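PDB 2R78: sensor protein from Geobacter sulfurreducens PCA, which is the PAS-fold sensory domain of a hybrid histidine kinase/response regulator that probably autophosphorylates on histidine with ATP in two-component signalling. Local coordinates for residues L34-A39 and D49-L54; P80-R85 and E98-L103. All coordinates share one frame; numbering follows the deposited sequence.

Contact 1. Residues L34-A39 and D49-L54; sequences LDVNPA and DEFLAL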
loop_
_atom_site.group_PDB
_atom_site.type_symbol
_atom_site.label_atom_id
_atom_site.label_comp_id
_atom_site.label_asym_id
_atom_site.label_seq_id
_atom_site.Cartn_x
_atom_site.Cartn_y
_atom_site.Cartn_z
ATOM N N LEU B 34 15.763 5.441 3.580
ATOM C CA LEU B 34 15.359 6.175 4.807
ATOM C C LEU B 34 14.368 5.384 5.688
ATOM O O LEU B 34 14.388 5.489 6.946
ATOM C CB LEU B 34 14.709 7.506 4.439
ATOM C CG LEU B 34 15.501 8.582 3.670
ATOM C CD1 LEU B 34 14.682 9.797 3.473
ATOM C CD2 LEU B 34 16.788 8.938 4.392
ATOM N N ASP B 35 13.502 4.606 5.052
ATOM C CA ASP B 35 12.616 3.709 5.798
ATOM C C ASP B 35 12.195 2.553 4.910
ATOM O O ASP B 35 12.278 2.651 3.664
ATOM C CB ASP B 35 11.395 4.475 6.319
ATOM C CG ASP B 35 10.780 3.871 7.575
ATOM O OD1 ASP B 35 11.193 2.747 8.006
ATOM O OD2 ASP B 35 9.851 4.540 8.127
ATOM N N VAL B 36 11.785 1.461 5.549
ATOM C CA VAL B 36 11.365 0.224 4.879
ATOM C C VAL B 36 10.334 -0.471 5.741
ATOM O O VAL B 36 10.449 -0.497 6.972
ATOM C CB VAL B 36 12.522 -0.788 4.607
ATOM C CG1 VAL B 36 13.425 -0.237 3.536
ATOM C CG2 VAL B 36 13.261 -1.148 5.905
ATOM N N ASN B 37 9.315 -1.018 5.098
ATOM C CA ASN B 37 8.219 -1.571 5.878
ATOM C C ASN B 37 8.434 -3.025 6.285
ATOM O O ASN B 37 9.359 -3.699 5.800
ATOM C CB ASN B 37 6.874 -1.334 5.198
ATOM C CG ASN B 37 6.596 -2.272 4.089
ATOM O OD1 ASN B 37 7.503 -2.874 3.490
ATOM N ND2 ASN B 37 5.324 -2.370 3.740
ATOM N N PRO B 38 7.598 -3.527 7.192
ATOM C CA PRO B 38 7.834 -4.909 7.588
ATOM C C PRO B 38 7.818 -5.927 6.432
ATOM O O PRO B 38 8.586 -6.909 6.469
ATOM C CB PRO B 38 6.694 -5.182 8.570
ATOM C CG PRO B 38 6.400 -3.846 9.158
ATOM C CD PRO B 38 6.544 -2.887 7.998
ATOM N N ALA B 39 6.947 -5.717 5.449
ATOM C CA ALA B 39 6.831 -6.643 4.323
ATOM C C ALA B 39 8.156 -6.790 3.587
ATOM O O ALA B 39 8.520 -7.913 3.227
ATOM C CB ALA B 39 5.731 -6.240 3.373
ATOM N N ASP B 49 17.304 -1.893 10.269
ATOM C CA ASP B 49 18.598 -1.211 10.388
ATOM C C ASP B 49 19.613 -1.621 9.332
ATOM O O ASP B 49 20.401 -0.808 8.875
ATOM C CB ASP B 49 19.186 -1.458 11.787
ATOM C CG ASP B 49 18.314 -0.881 12.869
ATOM O OD1 ASP B 49 17.567 0.082 12.559
ATOM O OD2 ASP B 49 18.353 -1.395 14.015
ATOM N N GLU B 50 19.560 -2.882 8.948
ATOM C CA GLU B 50 20.446 -3.427 7.918
ATOM C C GLU B 50 20.068 -2.908 6.547
ATOM O O GLU B 50 20.922 -2.518 5.749
ATOM C CB GLU B 50 20.353 -4.931 7.931
ATOM C CG GLU B 50 20.943 -5.494 9.183
ATOM C CD GLU B 50 20.793 -6.976 9.281
ATOM O OE1 GLU B 50 19.736 -7.534 8.872
ATOM O OE2 GLU B 50 21.754 -7.594 9.776
ATOM N N PHE B 51 18.763 -2.873 6.302
ATOM C CA PHE B 51 18.270 -2.310 5.063
ATOM C C PHE B 51 18.650 -0.833 4.942
ATOM O O PHE B 51 19.028 -0.372 3.867
ATOM C CB PHE B 51 16.758 -2.508 4.951
ATOM C CG PHE B 51 16.279 -2.552 3.559
ATOM C CD1 PHE B 51 15.849 -3.735 2.991
ATOM C CD2 PHE B 51 16.246 -1.406 2.806
ATOM C CE1 PHE B 51 15.411 -3.770 1.678
ATOM C CE2 PHE B 51 15.789 -1.443 1.491
ATOM C CZ PHE B 51 15.376 -2.617 0.944
ATOM N N LEU B 52 18.609 -0.095 6.056
ATOM C CA LEU B 52 18.907 1.325 6.030
ATOM C C LEU B 52 20.401 1.678 5.888
ATOM O O LEU B 52 20.762 2.853 5.832
ATOM C CB LEU B 52 18.285 2.007 7.271
ATOM C CG LEU B 52 16.745 1.960 7.281
ATOM C CD1 LEU B 52 16.187 2.629 8.536
ATOM C CD2 LEU B 52 16.112 2.583 6.039
ATOM N N ALA B 53 21.250 0.665 5.791
ATOM C CA ALA B 53 22.648 0.891 5.422
ATOM C C ALA B 53 22.838 0.773 3.911
ATOM O O ALA B 53 23.933 1.040 3.395
ATOM C CB ALA B 53 23.548 -0.091 6.148
ATOM N N LEU B 54 21.778 0.384 3.207
ATOM C CA LEU B 54 21.844 0.188 1.754
ATOM C C LEU B 54 21.541 1.468 0.986
ATOM O O LEU B 54 20.793 2.376 1.429
ATOM C CB LEU B 54 20.875 -0.909 1.299
ATOM C CG LEU B 54 21.084 -2.381 1.691
ATOM C CD1 LEU B 54 19.860 -3.224 1.406
ATOM C CD2 LEU B 54 22.287 -2.966 0.950
#
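The end of strand 33-36 runs past the short helix 48-51 and the type I turn F51 to L54 that begins at its last residue, with the CA atoms of L34 and L52 6.1 Å apart and those of V36 and F51 7.4 Å apart. No polar bond joins the two segments; the side chains of V36, F51 and L52 carry the contact, L52 against the backbone of L34 and D35. V36 points at the helix and crosses the F51 side chain obliquely: CG1 lies over one face of the ring on its CD2-CE2 side, while CG2 rests 3.9 Å from F51 CB. The ring is swung toward the strand by a first torsion that sets CG anti to the backbone N (chi1 -153°). L54 CD1 sits over the centre of the opposite face, 4.1 Å above the plane, so the phenyl group is sandwiched between valine and leucine. An alanine in place of F51 would remove this ring and would probably loosen the packing of helix 48-51 against the strand. L52, with CG anti to its carbonyl carbon, lays CD2 against the backbone instead, 3.3 Å from L34 C and 3.4 Å from D35 N. The strand is irregular here, since L34 and D35 both face I26 in a classic beta bulge. D35 OD1 receives V36 N at 2.8 Å, from above the carboxylate plane, and also forms a salt bridge with R48, tying the strand to the start of helix 48-51. Y33 meets the F51 ring edge-to-face, and I40 and I44 of helix 38-44 also touch F51, which is therefore buried where this edge strand of the PAS sheet meets helices 38-44 and 48-51.

Contact 2. Residues P80-R85 and E98-L103; sequences PLREER and ELSAHL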
loop_
_atom_site.group_PDB
_atom_site.type_symbol
_atom_site.label_atom_id
_atom_site.label_comp_id
_atom_site.label_asym_id
_atom_site.label_seq_id
_atom_site.Cartn_x
_atom_site.Cartn_y
_atom_site.Cartn_z
ATOM N N PRO B 80 7.981 8.763 -13.160
ATOM C CA PRO B 80 7.826 7.628 -12.235
ATOM C C PRO B 80 8.467 6.369 -12.818
ATOM O O PRO B 80 8.425 6.157 -14.017
ATOM C CB PRO B 80 6.311 7.422 -12.130
ATOM C CG PRO B 80 5.685 8.528 -12.881
ATOM C CD PRO B 80 6.691 9.310 -13.617
ATOM N N LEU B 81 9.084 5.580 -11.949
ATOM C CA LEU B 81 9.676 4.326 -12.327
ATOM C C LEU B 81 8.604 3.264 -12.217
ATOM O O LEU B 81 7.818 3.249 -11.257
ATOM C CB LEU B 81 10.850 4.020 -11.398
ATOM C CG LEU B 81 11.563 2.685 -11.592
ATOM C CD1 LEU B 81 13.071 2.803 -11.295
ATOM C CD2 LEU B 81 10.927 1.595 -10.802
ATOM N N ARG B 82 8.569 2.381 -13.211
ATOM C CA ARG B 82 7.800 1.163 -13.140
ATOM C C ARG B 82 8.534 0.134 -13.967
ATOM O O ARG B 82 8.481 0.163 -15.210
ATOM C CB ARG B 82 6.402 1.348 -13.701
ATOM C CG ARG B 82 5.608 0.075 -13.801
ATOM C CD ARG B 82 5.196 -0.461 -12.455
ATOM N NE ARG B 82 4.360 0.512 -11.743
ATOM C CZ ARG B 82 3.027 0.567 -11.748
ATOM N NH1 ARG B 82 2.281 -0.291 -12.451
ATOM N NH2 ARG B 82 2.431 1.517 -11.042
ATOM N N GLU B 83 9.259 -0.714 -13.269
ATOM C CA GLU B 83 9.982 -1.776 -13.923
ATOM C C GLU B 83 10.354 -2.879 -12.953
ATOM O O GLU B 83 10.312 -2.694 -11.712
ATOM C CB GLU B 83 11.213 -1.200 -14.617
ATOM C CG GLU B 83 12.287 -0.704 -13.736
ATOM C CD GLU B 83 13.336 0.135 -14.510
ATOM O OE1 GLU B 83 14.403 -0.423 -14.880
ATOM O OE2 GLU B 83 13.061 1.340 -14.798
ATOM N N GLU B 84 10.683 -4.036 -13.519
ATOM C CA GLU B 84 11.038 -5.182 -12.729
ATOM C C GLU B 84 12.531 -5.184 -12.464
ATOM O O GLU B 84 13.339 -4.797 -13.324
ATOM C CB GLU B 84 10.637 -6.448 -13.462
ATOM C CG GLU B 84 9.130 -6.577 -13.665
ATOM C CD GLU B 84 8.720 -7.880 -14.289
ATOM O OE1 GLU B 84 9.636 -8.678 -14.617
ATOM O OE2 GLU B 84 7.489 -8.059 -14.504
ATOM N N ARG B 85 12.894 -5.655 -11.275
ATOM C CA ARG B 85 14.278 -5.841 -10.920
ATOM C C ARG B 85 14.468 -7.155 -10.172
ATOM O O ARG B 85 13.649 -7.510 -9.344
ATOM C CB ARG B 85 14.761 -4.696 -10.034
ATOM C CG ARG B 85 14.802 -3.400 -10.757
ATOM C CD ARG B 85 15.858 -3.370 -11.806
ATOM N NE ARG B 85 17.242 -3.282 -11.310
ATOM C CZ ARG B 85 18.304 -3.287 -12.107
ATOM N NH1 ARG B 85 18.151 -3.379 -13.445
ATOM N NH2 ARG B 85 19.516 -3.182 -11.611
ATOM N N GLU B 98 8.454 -6.324 -9.024
ATOM C CA GLU B 98 8.106 -5.172 -9.817
ATOM C C GLU B 98 8.176 -3.957 -8.920
ATOM O O GLU B 98 7.481 -3.908 -7.893
ATOM C CB GLU B 98 6.704 -5.267 -10.366
ATOM C CG GLU B 98 6.410 -4.130 -11.301
ATOM C CD GLU B 98 4.968 -4.096 -11.721
ATOM O OE1 GLU B 98 4.112 -3.724 -10.878
ATOM O OE2 GLU B 98 4.707 -4.447 -12.892
ATOM N N LEU B 99 8.973 -2.981 -9.333
ATOM C CA LEU B 99 9.157 -1.768 -8.561
ATOM C C LEU B 99 8.356 -0.617 -9.175
ATOM O O LEU B 99 8.353 -0.443 -10.390
ATOM C CB LEU B 99 10.636 -1.376 -8.521
ATOM C CG LEU B 99 11.653 -2.349 -7.934
ATOM C CD1 LEU B 99 13.091 -1.770 -8.136
ATOM C CD2 LEU B 99 11.397 -2.653 -6.464
ATOM N N SER B 100 7.754 0.196 -8.317
ATOM C CA SER B 100 7.212 1.488 -8.693
ATOM C C SER B 100 7.894 2.507 -7.791
ATOM O O SER B 100 8.187 2.207 -6.623
ATOM C CB SER B 100 5.703 1.465 -8.497
ATOM O OG SER B 100 5.181 0.443 -9.355
ATOM N N ALA B 101 8.250 3.660 -8.340
ATOM C CA ALA B 101 8.842 4.697 -7.508
ATOM C C ALA B 101 8.325 6.035 -7.963
ATOM O O ALA B 101 8.253 6.296 -9.161
ATOM C CB ALA B 101 10.366 4.636 -7.541
ATOM N N HIS B 102 7.930 6.859 -6.992
ATOM C CA HIS B 102 7.292 8.133 -7.241
ATOM C C HIS B 102 7.940 9.228 -6.397
ATOM O O HIS B 102 8.149 9.055 -5.204
ATOM C CB HIS B 102 5.795 8.027 -6.913
ATOM C CG HIS B 102 5.021 7.195 -7.899
ATOM N ND1 HIS B 102 4.829 5.845 -7.746
ATOM C CD2 HIS B 102 4.406 7.530 -9.058
ATOM C CE1 HIS B 102 4.132 5.380 -8.766
ATOM N NE2 HIS B 102 3.848 6.388 -9.571
ATOM N N LEU B 103 8.284 10.340 -7.035
ATOM C CA LEU B 103 8.801 11.500 -6.326
ATOM C C LEU B 103 7.700 12.098 -5.483
ATOM O O LEU B 103 6.592 12.306 -5.984
ATOM C CB LEU B 103 9.286 12.544 -7.326
ATOM C CG LEU B 103 9.922 13.803 -6.785
ATOM C CD1 LEU B 103 11.222 13.497 -6.025
ATOM C CD2 LEU B 103 10.146 14.712 -7.975
HETATM O O HOH W 1 5.298 -7.527 -13.014
#
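Strands 81-88 and 94-103 pair antiparallel, joined here by four backbone hydrogen bonds. L81 and A101 form one hydrogen-bonded pair, L81 N to A101 O and A101 N to L81 O, each 3.0 Å. E83 and L99 form the other, E83 N to L99 O at 3.0 Å and L99 N to E83 O at 2.7 Å. The carbonyls of A101 and L99 receive their donors in plane, whereas those of L81 and E83 are met from above the plane. L99 O also takes a CA-H...O contact from R82. The pairing belongs to the beta hairpin at one edge of the PAS sheet; S100, in a non-hydrogen-bonded pair with R82, turns its backbone to I112 of the next strand, as E98 does to R114. On the face carrying L81, L99 and A101, L81 and L99 lie side by side, CD2 of the former 3.8 Å from CB of the latter. W56 packs on both leucines and helix 67-76 on L81 and A101, while W67 NE1 satisfies E83 OE1 and S60 OG satisfies R85 NH2, R85 also making a cation-pi contact with W67. On the other face R82, bent at chi2 and chi3, brings NE to 2.5 Å from S100 OG. Its NH1 lies 4.2 Å from E98 OE1, which sits well out of the guanidinium plane, so any attraction is probably electrostatic only. A water donates to E84 OE2 and E98 OE2, probably easing the repulsion between these carboxylates. I21 of the second subunit packs on R82 and E98, and H19 of that subunit stacks on H102.

Contacts 1 and 2 follow one another along the chain and lie on opposite sides of its centre, their own centres about 17 Å apart and their nearest atoms about 8 Å apart without touching. Both reach the same PAS sheet, whose order places strand 33-36 at one edge and strand 81-88 at the other, with strands 23-27, 109-115 and 94-103 between them. Acetate ions, probably from the crystallisation liquor, lie about 5 Å from the side chain of L52 in contact 1 and, a different one, about 4 Å from that of L99 in contact 2. The second subunit reaches both contacts, touching L34 in the first and three residues in the second.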